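Local coordinates for protein Tae4 (Agrobacterium tumefaciens, PDB 6IJF) that probably acts as a type VI secretion amidase effector, a papain-like hydrolase expected to cut the peptide part of the bacterial cell wall, at residues Asn46-Arg51 with Gly130-Leu135; Val82-Leu87 with Val118-Asn123; Asn122-Tyr127 with Ala148-Ser153. All coordinates share one frame; numbering follows the deposited sequence. Where two conformers were deposited one is given.

Contact 1 (Asn46-Arg51 with Gly130-Leu135); sequences NTCAIR and GGHIDL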
ATOM      1  N   ASN C  46      22.913  -1.365   2.461  1.00 41.97           N
ATOM      2  CA  ASN C  46      22.307  -1.655   1.138  1.00 41.58           C
ATOM      3  C   ASN C  46      22.890  -2.977   0.630  1.00 44.21           C
ATOM      4  O   ASN C  46      24.070  -3.014   0.280  1.00 45.13           O
ATOM      5  CB  ASN C  46      22.437  -0.464   0.189  1.00 45.73           C
ATOM      6  CG  ASN C  46      21.796   0.772   0.781  1.00 49.37           C
ATOM      7  OD1 ASN C  46      22.431   1.821   0.843  1.00 61.49           O
ATOM      8  ND2 ASN C  46      20.589   0.629   1.294  1.00 40.49           N
ATOM      9  N   THR C  47      22.091  -4.039   0.633  1.00 37.59           N
ATOM     10  CA  THR C  47      22.560  -5.440   0.431  1.00 36.08           C
ATOM     11  C   THR C  47      22.292  -5.933  -0.984  1.00 35.82           C
ATOM     12  O   THR C  47      22.664  -7.091  -1.262  1.00 40.16           O
ATOM     13  CB  THR C  47      21.899  -6.338   1.490  1.00 39.58           C
ATOM     14  OG1 THR C  47      20.493  -6.304   1.239  1.00 37.46           O
ATOM     15  CG2 THR C  47      22.190  -5.889   2.908  1.00 41.96           C
ATOM     16  N   CYS C  48      21.699  -5.125  -1.881  1.00 36.80           N
ATOM     17  CA  CYS C  48      21.141  -5.657  -3.166  1.00 34.09           C
ATOM     18  C   CYS C  48      22.252  -6.307  -3.996  1.00 38.31           C
ATOM     19  O   CYS C  48      22.005  -7.409  -4.539  1.00 36.66           O
ATOM     20  CB  CYS C  48      20.396  -4.598  -3.972  1.00 39.15           C
ATOM     21  SG  CYS C  48      21.416  -3.237  -4.635  1.00 41.05           S
ATOM     22  N   ALA C  49      23.443  -5.690  -4.087  1.00 36.83           N
ATOM     23  CA  ALA C  49      24.541  -6.194  -4.948  1.00 36.60           C
ATOM     24  C   ALA C  49      25.233  -7.428  -4.309  1.00 33.72           C
ATOM     25  O   ALA C  49      25.646  -8.340  -5.073  1.00 35.03           O
ATOM     26  CB  ALA C  49      25.547  -5.093  -5.244  1.00 36.01           C
ATOM     27  N   ILE C  50      25.319  -7.490  -2.983  1.00 34.25           N
ATOM     28  CA  ILE C  50      25.741  -8.715  -2.225  1.00 35.99           C
ATOM     29  C   ILE C  50      24.815  -9.887  -2.579  1.00 37.30           C
ATOM     30  O   ILE C  50      25.294 -10.999  -2.903  1.00 37.67           O
ATOM     31  CB  ILE C  50      25.732  -8.444  -0.710  1.00 35.66           C
ATOM     32  CG1 ILE C  50      26.690  -7.318  -0.336  1.00 39.33           C
ATOM     33  CG2 ILE C  50      26.032  -9.710   0.070  1.00 37.66           C
ATOM     34  CD1 ILE C  50      26.455  -6.752   1.051  1.00 41.59           C
ATOM     35  N   ARG C  51      23.508  -9.652  -2.548  1.00 38.20           N
ATOM     36  CA  ARG C  51      22.511 -10.732  -2.762  1.00 38.44           C
ATOM     37  C   ARG C  51      22.634 -11.232  -4.203  1.00 35.66           C
ATOM     38  O   ARG C  51      22.650 -12.464  -4.425  1.00 37.54           O
ATOM     39  CB  ARG C  51      21.108 -10.233  -2.388  1.00 32.07           C
ATOM     40  CG  ARG C  51      20.979  -9.911  -0.913  1.00 32.56           C
ATOM     41  CD  ARG C  51      19.657  -9.254  -0.545  1.00 31.26           C
ATOM     42  NE  ARG C  51      19.577  -8.968   0.875  1.00 35.36           N
ATOM     43  CZ  ARG C  51      19.181  -9.842   1.798  1.00 33.41           C
ATOM     44  NH1 ARG C  51      18.851 -11.073   1.441  1.00 35.10           N
ATOM     45  NH2 ARG C  51      19.080  -9.465   3.058  1.00 35.05           N
ATOM     46  N   GLY C 130      23.787   4.100  -6.183  1.00 53.86           N
ATOM     47  CA  GLY C 130      23.687   3.794  -7.629  1.00 53.49           C
ATOM     48  C   GLY C 130      22.267   3.404  -8.036  1.00 51.54           C
ATOM     49  O   GLY C 130      21.869   3.649  -9.194  1.00 45.76           O
ATOM     50  N   GLY C 131      21.482   2.849  -7.109  1.00 41.26           N
ATOM     51  CA  GLY C 131      20.169   2.273  -7.422  1.00 41.34           C
ATOM     52  C   GLY C 131      20.085   0.849  -6.913  1.00 39.87           C
ATOM     53  O   GLY C 131      20.698   0.552  -5.876  1.00 41.36           O
ATOM     54  N   HIS C 132      19.263   0.029  -7.555  1.00 40.14           N
ATOM     55  CA  HIS C 132      18.874  -1.309  -7.046  1.00 34.64           C
ATOM     56  C   HIS C 132      19.094  -2.311  -8.163  1.00 34.88           C
ATOM     57  O   HIS C 132      18.683  -2.046  -9.305  1.00 36.74           O
ATOM     58  CB  HIS C 132      17.420  -1.298  -6.565  1.00 37.37           C
ATOM     59  CG  HIS C 132      16.956  -2.609  -6.028  1.00 34.48           C
ATOM     60  ND1 HIS C 132      17.451  -3.118  -4.854  1.00 37.03           N
ATOM     61  CD2 HIS C 132      16.072  -3.513  -6.513  1.00 37.88           C
ATOM     62  CE1 HIS C 132      16.890  -4.298  -4.625  1.00 39.90           C
ATOM     63  NE2 HIS C 132      16.016  -4.552  -5.616  1.00 36.89           N
ATOM     64  N   ILE C 133      19.731  -3.425  -7.834  1.00 33.60           N
ATOM     65  CA  ILE C 133      19.874  -4.561  -8.781  1.00 33.08           C
ATOM     66  C   ILE C 133      19.226  -5.797  -8.170  1.00 35.62           C
ATOM     67  O   ILE C 133      19.265  -5.954  -6.918  1.00 31.86           O
ATOM     68  CB  ILE C 133      21.359  -4.749  -9.145  1.00 32.73           C
ATOM     69  CG1 ILE C 133      21.489  -5.680 -10.339  1.00 32.22           C
ATOM     70  CG2 ILE C 133      22.185  -5.181  -7.930  1.00 35.80           C
ATOM     71  CD1 ILE C 133      22.860  -5.653 -10.968  1.00 37.69           C
ATOM     72  N   ASP C 134      18.587  -6.608  -9.002  1.00 35.87           N
ATOM     73  CA  ASP C 134      17.661  -7.644  -8.499  1.00 35.08           C
ATOM     74  C   ASP C 134      17.427  -8.631  -9.633  1.00 35.10           C
ATOM     75  O   ASP C 134      17.929  -8.408 -10.748  1.00 37.44           O
ATOM     76  CB  ASP C 134      16.343  -7.009  -8.013  1.00 31.39           C
ATOM     77  CG  ASP C 134      15.621  -7.766  -6.911  1.00 32.48           C
ATOM     78  OD1 ASP C 134      15.766  -8.995  -6.839  1.00 34.20           O
ATOM     79  OD2 ASP C 134      14.991  -7.108  -6.077  1.00 38.16           O
ATOM     80  N   LEU C 135      16.711  -9.702  -9.323  1.00 36.87           N
ATOM     81  CA  LEU C 135      16.186 -10.672 -10.308  1.00 33.90           C
ATOM     82  C   LEU C 135      14.706 -10.405 -10.486  1.00 37.54           C
ATOM     83  O   LEU C 135      14.011 -10.087  -9.515  1.00 37.99           O
ATOM     84  CB  LEU C 135      16.385 -12.119  -9.822  1.00 34.66           C
ATOM     85  CG  LEU C 135      17.825 -12.511  -9.469  1.00 39.39           C
ATOM     86  CD1 LEU C 135      17.917 -13.979  -9.176  1.00 43.20           C
ATOM     87  CD2 LEU C 135      18.817 -12.106 -10.547  1.00 39.12           C
TER
HETATM   88  O   HOH W   1      19.208  -7.771  -4.891  1.00 39.81           O
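C48, the first residue of helix 48-58, points its side chain at strand 131-137 and meets H132 and I133. Its SG lies between the backbone N and the carbonyl carbon (chi1 67°), the crowded position, which turns the sulfur toward the strand backbone. There I133 N donates a weak but nearly straight bond to C48 SG, 3.6 Å long with 168° at the hydrogen. The imidazole of H132 comes obliquely to the cysteine: C48 CB is 3.4 Å from H132 ND1, and C48 SG stands 4.0 Å from that nitrogen. A water ties the two segments together, donating to C48 O at 2.8 Å and to I133 O at 2.7 Å. A49, next along the helix, adds an apolar touch, its CB 4.3 Å from I133 CG2, a methyl that also rests against C48 SG. At the end of the segment R51 reaches back to T47, its NE donating to T47 OG1 in the guanidinium plane, while its two terminal nitrogens bond to L24 O and P14 O; T47 OG1 also bonds to an acidic side chain of another protein chain.

On the strand, the other nitrogen of the H132 ring meets D134. H132 NE2 donates to D134 OD2 at 2.8 Å, approaching on the anti side and 31° out of the carboxylate plane. That carboxylate is gripped further, OD1 by L135 N at 2.8 Å and OD2 by the backbone N atoms of S147 and A148, which would fix its rotation. A cysteine at a helix start, facing a strand histidine backed by a carboxylate, is consistent with the Cys-His-Asp catalytic triad of papain-like (clan CA) peptidases.

Contact 2 (Val82-Leu87 with Val118-Asn123); sequences VNMRRL and VVAFNN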
ATOM      1  N   VAL C  82      29.935  -5.219  -3.654  1.00 40.01           N
ATOM      2  CA  VAL C  82      28.971  -4.610  -2.685  1.00 43.44           C
ATOM      3  C   VAL C  82      28.276  -3.404  -3.319  1.00 45.58           C
ATOM      4  O   VAL C  82      27.224  -3.009  -2.802  1.00 50.10           O
ATOM      5  CB  VAL C  82      29.663  -4.240  -1.364  1.00 51.56           C
ATOM      6  CG1 VAL C  82      28.833  -3.328  -0.478  1.00 54.21           C
ATOM      7  CG2 VAL C  82      30.082  -5.495  -0.616  1.00 56.67           C
ATOM      8  N   ASN C  83      28.838  -2.831  -4.375  1.00 44.12           N
ATOM      9  CA  ASN C  83      28.401  -1.521  -4.945  1.00 47.80           C
ATOM     10  C   ASN C  83      27.514  -1.845  -6.139  1.00 37.11           C
ATOM     11  O   ASN C  83      27.984  -2.547  -7.088  1.00 39.65           O
ATOM     12  CB  ASN C  83      29.566  -0.632  -5.402  1.00 47.28           C
ATOM     13  CG  ASN C  83      29.119   0.713  -5.947  1.00 49.70           C
ATOM     14  OD1 ASN C  83      28.966   1.699  -5.227  1.00 57.35           O
ATOM     15  ND2 ASN C  83      28.978   0.764  -7.241  1.00 45.99           N
ATOM     16  N   MET C  84      26.268  -1.361  -6.097  1.00 41.90           N
ATOM     17  CA  MET C  84      25.281  -1.707  -7.146  1.00 42.59           C
ATOM     18  C   MET C  84      25.765  -1.188  -8.507  1.00 35.03           C
ATOM     19  O   MET C  84      25.711  -1.951  -9.481  1.00 38.94           O
ATOM     20  CB  MET C  84      23.903  -1.147  -6.814  1.00 39.89           C
ATOM     21  CG  MET C  84      22.917  -1.341  -7.934  1.00 37.07           C
ATOM     22  SD  MET C  84      22.928   0.116  -9.035  1.00 43.06           S
ATOM     23  CE  MET C  84      21.885  -0.539 -10.343  1.00 40.80           C
ATOM     24  N   ARG C  85      26.280   0.035  -8.566  1.00 38.37           N
ATOM     25  CA  ARG C  85      26.762   0.640  -9.855  1.00 45.43           C
ATOM     26  C   ARG C  85      27.883  -0.234 -10.454  1.00 39.86           C
ATOM     27  O   ARG C  85      27.831  -0.572 -11.674  1.00 41.09           O
ATOM     28  CB  ARG C  85      27.188   2.099  -9.616  1.00 49.89           C
ATOM     29  CG  ARG C  85      27.500   2.872 -10.901  1.00 62.31           C
ATOM     30  CD  ARG C  85      28.135   4.241 -10.659  1.00 67.80           C
ATOM     31  NE  ARG C  85      27.725   4.916  -9.422  1.00 72.56           N
ATOM     32  CZ  ARG C  85      26.594   5.608  -9.246  1.00 80.06           C
ATOM     33  NH1 ARG C  85      25.700   5.704 -10.223  1.00 84.02           N
ATOM     34  NH2 ARG C  85      26.349   6.186  -8.077  1.00 72.54           N
ATOM     35  N   ARG C  86      28.879  -0.603  -9.638  1.00 44.35           N
ATOM     36  CA  ARG C  86      30.009  -1.456 -10.091  1.00 42.29           C
ATOM     37  C   ARG C  86      29.496  -2.826 -10.518  1.00 40.93           C
ATOM     38  O   ARG C  86      29.944  -3.297 -11.574  1.00 43.02           O
ATOM     39  CB  ARG C  86      31.093  -1.553  -9.008  1.00 51.41           C
ATOM     40  CG  ARG C  86      31.866  -0.254  -8.844  1.00 58.07           C
ATOM     41  CD  ARG C  86      33.321  -0.505  -8.468  1.00 62.05           C
ATOM     42  NE  ARG C  86      33.365  -1.079  -7.146  1.00 65.13           N
ATOM     43  CZ  ARG C  86      33.088  -0.418  -6.022  1.00 75.16           C
ATOM     44  NH1 ARG C  86      33.169  -1.044  -4.858  1.00 72.22           N
ATOM     45  NH2 ARG C  86      32.757   0.864  -6.060  1.00 73.33           N
ATOM     46  N   LEU C  87      28.536  -3.432  -9.790  1.00 41.65           N
ATOM     47  CA  LEU C  87      28.021  -4.756 -10.223  1.00 36.34           C
ATOM     48  C   LEU C  87      27.300  -4.609 -11.568  1.00 35.40           C
ATOM     49  O   LEU C  87      27.455  -5.496 -12.414  1.00 35.31           O
ATOM     50  CB  LEU C  87      27.132  -5.382  -9.137  1.00 42.97           C
ATOM     51  CG  LEU C  87      26.602  -6.789  -9.464  1.00 42.01           C
ATOM     52  CD1 LEU C  87      27.728  -7.783  -9.692  1.00 44.79           C
ATOM     53  CD2 LEU C  87      25.692  -7.296  -8.361  1.00 40.86           C
ATOM     54  N   VAL C 118      17.851 -10.373 -15.035  1.00 35.91           N
ATOM     55  CA  VAL C 118      18.471  -9.460 -14.041  1.00 36.94           C
ATOM     56  C   VAL C 118      17.996  -8.062 -14.393  1.00 33.14           C
ATOM     57  O   VAL C 118      17.840  -7.789 -15.591  1.00 36.97           O
ATOM     58  CB  VAL C 118      20.008  -9.547 -14.071  1.00 36.14           C
ATOM     59  CG1 VAL C 118      20.627  -8.583 -13.079  1.00 36.75           C
ATOM     60  CG2 VAL C 118      20.482 -10.970 -13.838  1.00 40.39           C
ATOM     61  N   VAL C 119      17.736  -7.235 -13.395  1.00 35.44           N
ATOM     62  CA  VAL C 119      17.223  -5.860 -13.624  1.00 37.27           C
ATOM     63  C   VAL C 119      18.024  -4.899 -12.756  1.00 34.11           C
ATOM     64  O   VAL C 119      18.278  -5.230 -11.595  1.00 35.58           O
ATOM     65  CB  VAL C 119      15.708  -5.750 -13.362  1.00 37.72           C
ATOM     66  CG1 VAL C 119      15.343  -6.095 -11.927  1.00 37.48           C
ATOM     67  CG2 VAL C 119      15.192  -4.377 -13.761  1.00 35.95           C
ATOM     68  N   ALA C 120      18.354  -3.738 -13.307  1.00 34.60           N
ATOM     69  CA  ALA C 120      19.007  -2.627 -12.598  1.00 35.14           C
ATOM     70  C   ALA C 120      18.143  -1.384 -12.732  1.00 35.33           C
ATOM     71  O   ALA C 120      17.834  -0.993 -13.871  1.00 41.04           O
ATOM     72  CB  ALA C 120      20.381  -2.419 -13.166  1.00 40.26           C
ATOM     73  N   PHE C 121      17.728  -0.846 -11.594  1.00 35.57           N
ATOM     74  CA  PHE C 121      16.973   0.416 -11.443  1.00 37.40           C
ATOM     75  C   PHE C 121      18.011   1.478 -11.107  1.00 44.79           C
ATOM     76  O   PHE C 121      18.537   1.448  -9.981  1.00 36.64           O
ATOM     77  CB  PHE C 121      15.890   0.281 -10.376  1.00 38.09           C
ATOM     78  CG  PHE C 121      14.910  -0.846 -10.615  1.00 36.28           C
ATOM     79  CD1 PHE C 121      13.800  -0.675 -11.437  1.00 36.01           C
ATOM     80  CD2 PHE C 121      15.074  -2.067  -9.992  1.00 37.33           C
ATOM     81  CE1 PHE C 121      12.907  -1.712 -11.643  1.00 34.76           C
ATOM     82  CE2 PHE C 121      14.156  -3.091 -10.165  1.00 35.03           C
ATOM     83  CZ  PHE C 121      13.086  -2.926 -11.006  1.00 35.21           C
ATOM     84  N   ASN C 122      18.317   2.356 -12.065  1.00 43.07           N
ATOM     85  CA  ASN C 122      19.426   3.342 -11.932  1.00 48.86           C
ATOM     86  C   ASN C 122      18.882   4.692 -11.467  1.00 44.67           C
ATOM     87  O   ASN C 122      17.922   5.177 -12.097  1.00 47.20           O
ATOM     88  CB  ASN C 122      20.189   3.508 -13.240  1.00 45.10           C
ATOM     89  CG  ASN C 122      20.582   2.186 -13.837  1.00 45.65           C
ATOM     90  OD1 ASN C 122      20.114   1.824 -14.924  1.00 50.97           O
ATOM     91  ND2 ASN C 122      21.371   1.423 -13.104  1.00 39.77           N
ATOM     92  N   ASN C 123      19.479   5.276 -10.429  1.00 51.00           N
ATOM     93  CA  ASN C 123      19.190   6.642  -9.922  1.00 53.49           C
ATOM     94  C   ASN C 123      17.748   6.725  -9.413  1.00 48.50           C
ATOM     95  O   ASN C 123      16.842   7.224 -10.122  1.00 49.98           O
ATOM     96  CB  ASN C 123      19.555   7.671 -10.999  1.00 60.56           C
ATOM     97  CG  ASN C 123      20.955   7.438 -11.519  1.00 62.22           C
ATOM     98  OD1 ASN C 123      21.906   7.374 -10.741  1.00 68.15           O
ATOM     99  ND2 ASN C 123      21.068   7.215 -12.816  1.00 69.58           N
TER
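The start of helix 84-92 is laid against strand 116-122 of the antiparallel sheet, and M84 makes the main bridge to A120 and N122. Its CG is anti to the backbone N (chi1 173°), but the chain bends at chi2 (-92°), and the contact is carried by the terminal methyl. M84 CE sits 3.7 Å from A120 CB, whose bond from the backbone points at the helix. The same methyl also meets the amide of N122, with M84 CE 3.4 Å from N122 ND2, the two side chains crossing at about a right angle. F121 O is a third neighbour, 3.9 Å from M84 CE. The oxygen end of the N122 amide is held by T155 OG1 on the adjoining strand, which steadies the group the methionine leans on.

Nearer the surface, R85 NH1 lies 4.2 Å from N123 OD1, which stands at the edge of the R85 guanidinium, near its plane, with the guanidinium and the N123 amide planes 23° apart; this is a loose approach, and R85 also touches a crystal neighbour. F121 leaves the strand on the side away from the helix. M84 also touches C48 and I133, while L87 packs on A49 and V52 of helix 48-58. A helix set on one face of an antiparallel sheet beside the cysteine-bearing helix fits the papain-like fold.

Contact 3 (Asn122-Tyr127 with Ala148-Ser153); sequences NNIPGY and ACYYNS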
ATOM      1  N   ASN C 122      18.317   2.356 -12.065  1.00 43.07           N
ATOM      2  CA  ASN C 122      19.426   3.342 -11.932  1.00 48.86           C
ATOM      3  C   ASN C 122      18.882   4.692 -11.467  1.00 44.67           C
ATOM      4  O   ASN C 122      17.922   5.177 -12.097  1.00 47.20           O
ATOM      5  CB  ASN C 122      20.189   3.508 -13.240  1.00 45.10           C
ATOM      6  CG  ASN C 122      20.582   2.186 -13.837  1.00 45.65           C
ATOM      7  OD1 ASN C 122      20.114   1.824 -14.924  1.00 50.97           O
ATOM      8  ND2 ASN C 122      21.371   1.423 -13.104  1.00 39.77           N
ATOM      9  N   ASN C 123      19.479   5.276 -10.429  1.00 51.00           N
ATOM     10  CA  ASN C 123      19.190   6.642  -9.922  1.00 53.49           C
ATOM     11  C   ASN C 123      17.748   6.725  -9.413  1.00 48.50           C
ATOM     12  O   ASN C 123      16.842   7.224 -10.122  1.00 49.98           O
ATOM     13  CB  ASN C 123      19.555   7.671 -10.999  1.00 60.56           C
ATOM     14  CG  ASN C 123      20.955   7.438 -11.519  1.00 62.22           C
ATOM     15  OD1 ASN C 123      21.906   7.374 -10.741  1.00 68.15           O
ATOM     16  ND2 ASN C 123      21.068   7.215 -12.816  1.00 69.58           N
ATOM     17  N   ILE C 124      17.532   6.252  -8.207  1.00 49.42           N
ATOM     18  CA  ILE C 124      16.207   6.247  -7.530  1.00 47.49           C
ATOM     19  C   ILE C 124      15.985   7.554  -6.776  1.00 51.66           C
ATOM     20  O   ILE C 124      16.783   7.920  -5.932  1.00 55.75           O
ATOM     21  CB  ILE C 124      16.093   5.019  -6.606  1.00 44.14           C
ATOM     22  CG1 ILE C 124      16.226   3.738  -7.449  1.00 46.14           C
ATOM     23  CG2 ILE C 124      14.827   5.082  -5.767  1.00 43.12           C
ATOM     24  CD1 ILE C 124      16.726   2.511  -6.698  1.00 43.80           C
ATOM     25  N   PRO C 125      14.888   8.277  -7.067  1.00 58.60           N
ATOM     26  CA  PRO C 125      14.504   9.470  -6.304  1.00 61.35           C
ATOM     27  C   PRO C 125      14.455   9.299  -4.777  1.00 64.35           C
ATOM     28  O   PRO C 125      13.604   8.528  -4.286  1.00 51.93           O
ATOM     29  CB  PRO C 125      13.071   9.752  -6.827  1.00 65.95           C
ATOM     30  CG  PRO C 125      13.106   9.272  -8.252  1.00 62.49           C
ATOM     31  CD  PRO C 125      13.961   8.026  -8.193  1.00 62.04           C
ATOM     32  N   GLY C 126      15.278  10.068  -4.044  1.00 56.54           N
ATOM     33  CA  GLY C 126      15.338  10.028  -2.568  1.00 66.41           C
ATOM     34  C   GLY C 126      16.423   9.073  -2.095  1.00 63.78           C
ATOM     35  O   GLY C 126      16.612   8.898  -0.880  1.00 67.39           O
ATOM     36  N   TYR C 127      17.149   8.450  -3.020  1.00 54.56           N
ATOM     37  CA  TYR C 127      18.245   7.498  -2.666  1.00 55.37           C
ATOM     38  C   TYR C 127      19.473   7.830  -3.521  1.00 61.72           C
ATOM     39  O   TYR C 127      19.378   7.824  -4.753  1.00 66.43           O
ATOM     40  CB  TYR C 127      17.728   6.059  -2.769  1.00 60.70           C
ATOM     41  CG  TYR C 127      18.798   5.028  -2.532  1.00 55.27           C
ATOM     42  CD1 TYR C 127      19.620   5.083  -1.417  1.00 55.53           C
ATOM     43  CD2 TYR C 127      18.983   3.983  -3.421  1.00 56.32           C
ATOM     44  CE1 TYR C 127      20.626   4.139  -1.217  1.00 60.80           C
ATOM     45  CE2 TYR C 127      19.951   3.018  -3.213  1.00 52.25           C
ATOM     46  CZ  TYR C 127      20.792   3.100  -2.119  1.00 56.72           C
ATOM     47  OH  TYR C 127      21.777   2.162  -1.963  1.00 58.49           O
ATOM     48  N   ALA C 148      12.812  -6.239  -4.464  1.00 35.40           N
ATOM     49  CA  ALA C 148      12.055  -4.974  -4.576  1.00 40.42           C
ATOM     50  C   ALA C 148      12.164  -4.434  -5.994  1.00 39.43           C
ATOM     51  O   ALA C 148      13.206  -4.630  -6.608  1.00 35.97           O
ATOM     52  CB  ALA C 148      12.641  -3.979  -3.590  1.00 42.40           C
ATOM     53  N   CYS C 149      11.145  -3.749  -6.485  1.00 40.71           N
ATOM     54  CA  CYS C 149      11.179  -3.050  -7.797  0.52 40.11           C
ATOM     55  C   CYS C 149      11.158  -1.537  -7.515  1.00 42.90           C
ATOM     56  O   CYS C 149      10.517  -1.116  -6.529  1.00 41.11           O
ATOM     57  CB  CYS C 149      10.029  -3.492  -8.710  0.52 46.88           C
ATOM     58  SG  CYS C 149       8.467  -3.024  -7.963  0.52 52.66           S
ATOM     59  N   TYR C 150      11.845  -0.729  -8.317  1.00 41.08           N
ATOM     60  CA  TYR C 150      11.921   0.748  -8.143  1.00 41.70           C
ATOM     61  C   TYR C 150      11.650   1.416  -9.493  1.00 46.08           C
ATOM     62  O   TYR C 150      12.559   1.926 -10.145  1.00 43.64           O
ATOM     63  CB  TYR C 150      13.279   1.171  -7.589  1.00 39.56           C
ATOM     64  CG  TYR C 150      13.428   0.870  -6.129  1.00 39.99           C
ATOM     65  CD1 TYR C 150      12.930   1.739  -5.172  1.00 40.50           C
ATOM     66  CD2 TYR C 150      14.049  -0.292  -5.705  1.00 38.80           C
ATOM     67  CE1 TYR C 150      13.083   1.483  -3.822  1.00 39.17           C
ATOM     68  CE2 TYR C 150      14.191  -0.565  -4.358  1.00 38.13           C
ATOM     69  CZ  TYR C 150      13.727   0.331  -3.415  1.00 42.20           C
ATOM     70  OH  TYR C 150      13.833   0.021  -2.097  1.00 44.13           O
ATOM     71  N   TYR C 151      10.407   1.353  -9.947  1.00 45.29           N
ATOM     72  CA  TYR C 151       9.998   1.977 -11.223  1.00 49.41           C
ATOM     73  C   TYR C 151      10.049   3.504 -11.089  1.00 50.44           C
ATOM     74  O   TYR C 151      10.019   4.154 -12.115  1.00 66.22           O
ATOM     75  CB  TYR C 151       8.614   1.497 -11.647  1.00 46.31           C
ATOM     76  CG  TYR C 151       8.570   0.176 -12.358  1.00 45.18           C
ATOM     77  CD1 TYR C 151       8.883  -1.013 -11.710  1.00 44.92           C
ATOM     78  CD2 TYR C 151       8.130   0.101 -13.666  1.00 51.40           C
ATOM     79  CE1 TYR C 151       8.808  -2.226 -12.361  1.00 50.48           C
ATOM     80  CE2 TYR C 151       8.034  -1.103 -14.321  1.00 49.83           C
ATOM     81  CZ  TYR C 151       8.367  -2.279 -13.671  1.00 50.40           C
ATOM     82  OH  TYR C 151       8.275  -3.476 -14.329  1.00 52.56           O
ATOM     83  N   ASN C 152      10.317   4.053  -9.901  1.00 59.12           N
ATOM     84  CA  ASN C 152      10.516   5.518  -9.738  1.00 64.95           C
ATOM     85  C   ASN C 152      11.924   5.909 -10.225  1.00 64.02           C
ATOM     86  O   ASN C 152      12.257   7.087 -10.136  1.00 75.71           O
ATOM     87  CB  ASN C 152      10.221   5.996  -8.305  1.00 65.28           C
ATOM     88  CG  ASN C 152      11.102   5.386  -7.233  1.00 69.64           C
ATOM     89  OD1 ASN C 152      11.491   4.223  -7.333  1.00 66.76           O
ATOM     90  ND2 ASN C 152      11.380   6.137  -6.179  1.00 66.87           N
ATOM     91  N   SER C 153      12.697   4.983 -10.788  1.00 59.95           N
ATOM     92  CA  SER C 153      14.100   5.220 -11.195  1.00 48.56           C
ATOM     93  C   SER C 153      14.139   5.943 -12.548  1.00 48.83           C
ATOM     94  O   SER C 153      13.139   5.910 -13.282  1.00 54.79           O
ATOM     95  CB  SER C 153      14.903   3.925 -11.171  1.00 48.74           C
ATOM     96  OG  SER C 153      14.604   3.110 -12.286  1.00 48.98           O
TER
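I124 O accepts Y127 N at 3.0 Å, closing a type II turn whose first side chain, I124, presses on Y150. In the other segment Y150 O accepts S153 N at 3.1 Å and closes a type I turn, so the contact sets one turn beside the other. I124 CD1 lies over one face of the Y150 ring, 4.2 Å from the ring centroid and 28° off its normal, a CH-pi contact made with the side chains crossing at about a right angle. The other branch of the isoleucine, anti to the backbone N, goes to the asparagine: I124 CG2 is 3.6 Å from N152 ND2. N152 OD1 in turn stands in the plane of the Y150 ring at its edge.

The backbones come close at S153, whose CA gives a CH contact to N123 O at 3.6 Å. S153 CB lies 3.4 Å from N122 O, while S153 OG bonds to T155 O.

Y150 OH bonds to a polar side chain of another protein chain, and its ring meets H132 edge-to-face. The two loops lead into strands 131-137 and 155-160; F121 of strand 116-122 packs on C149, Y150, Y151 and S153, while Y151 reaches helix 108-112.

Overall arrangement
From the N terminus, helix 48-58 comes first, and contact 1 joins its start to strand 131-137, closing a long loop. Contact 2 is nested within that loop, bringing helix 84-92 to strand 116-122. Contact 3 starts on residues 122-123, where contact 2 ends, and runs forward to 148-153, so its segments alternate with those of contact 1. Strands 116-122 and 131-137 are antiparallel neighbours, and backbone bonds F121 N to H132 O and V119 N to D134 O join contacts 1 and 2, whose centres are about 6 Å apart. Contact 3, with its centre about 11 Å from both, ties the loops at one end of the sheet.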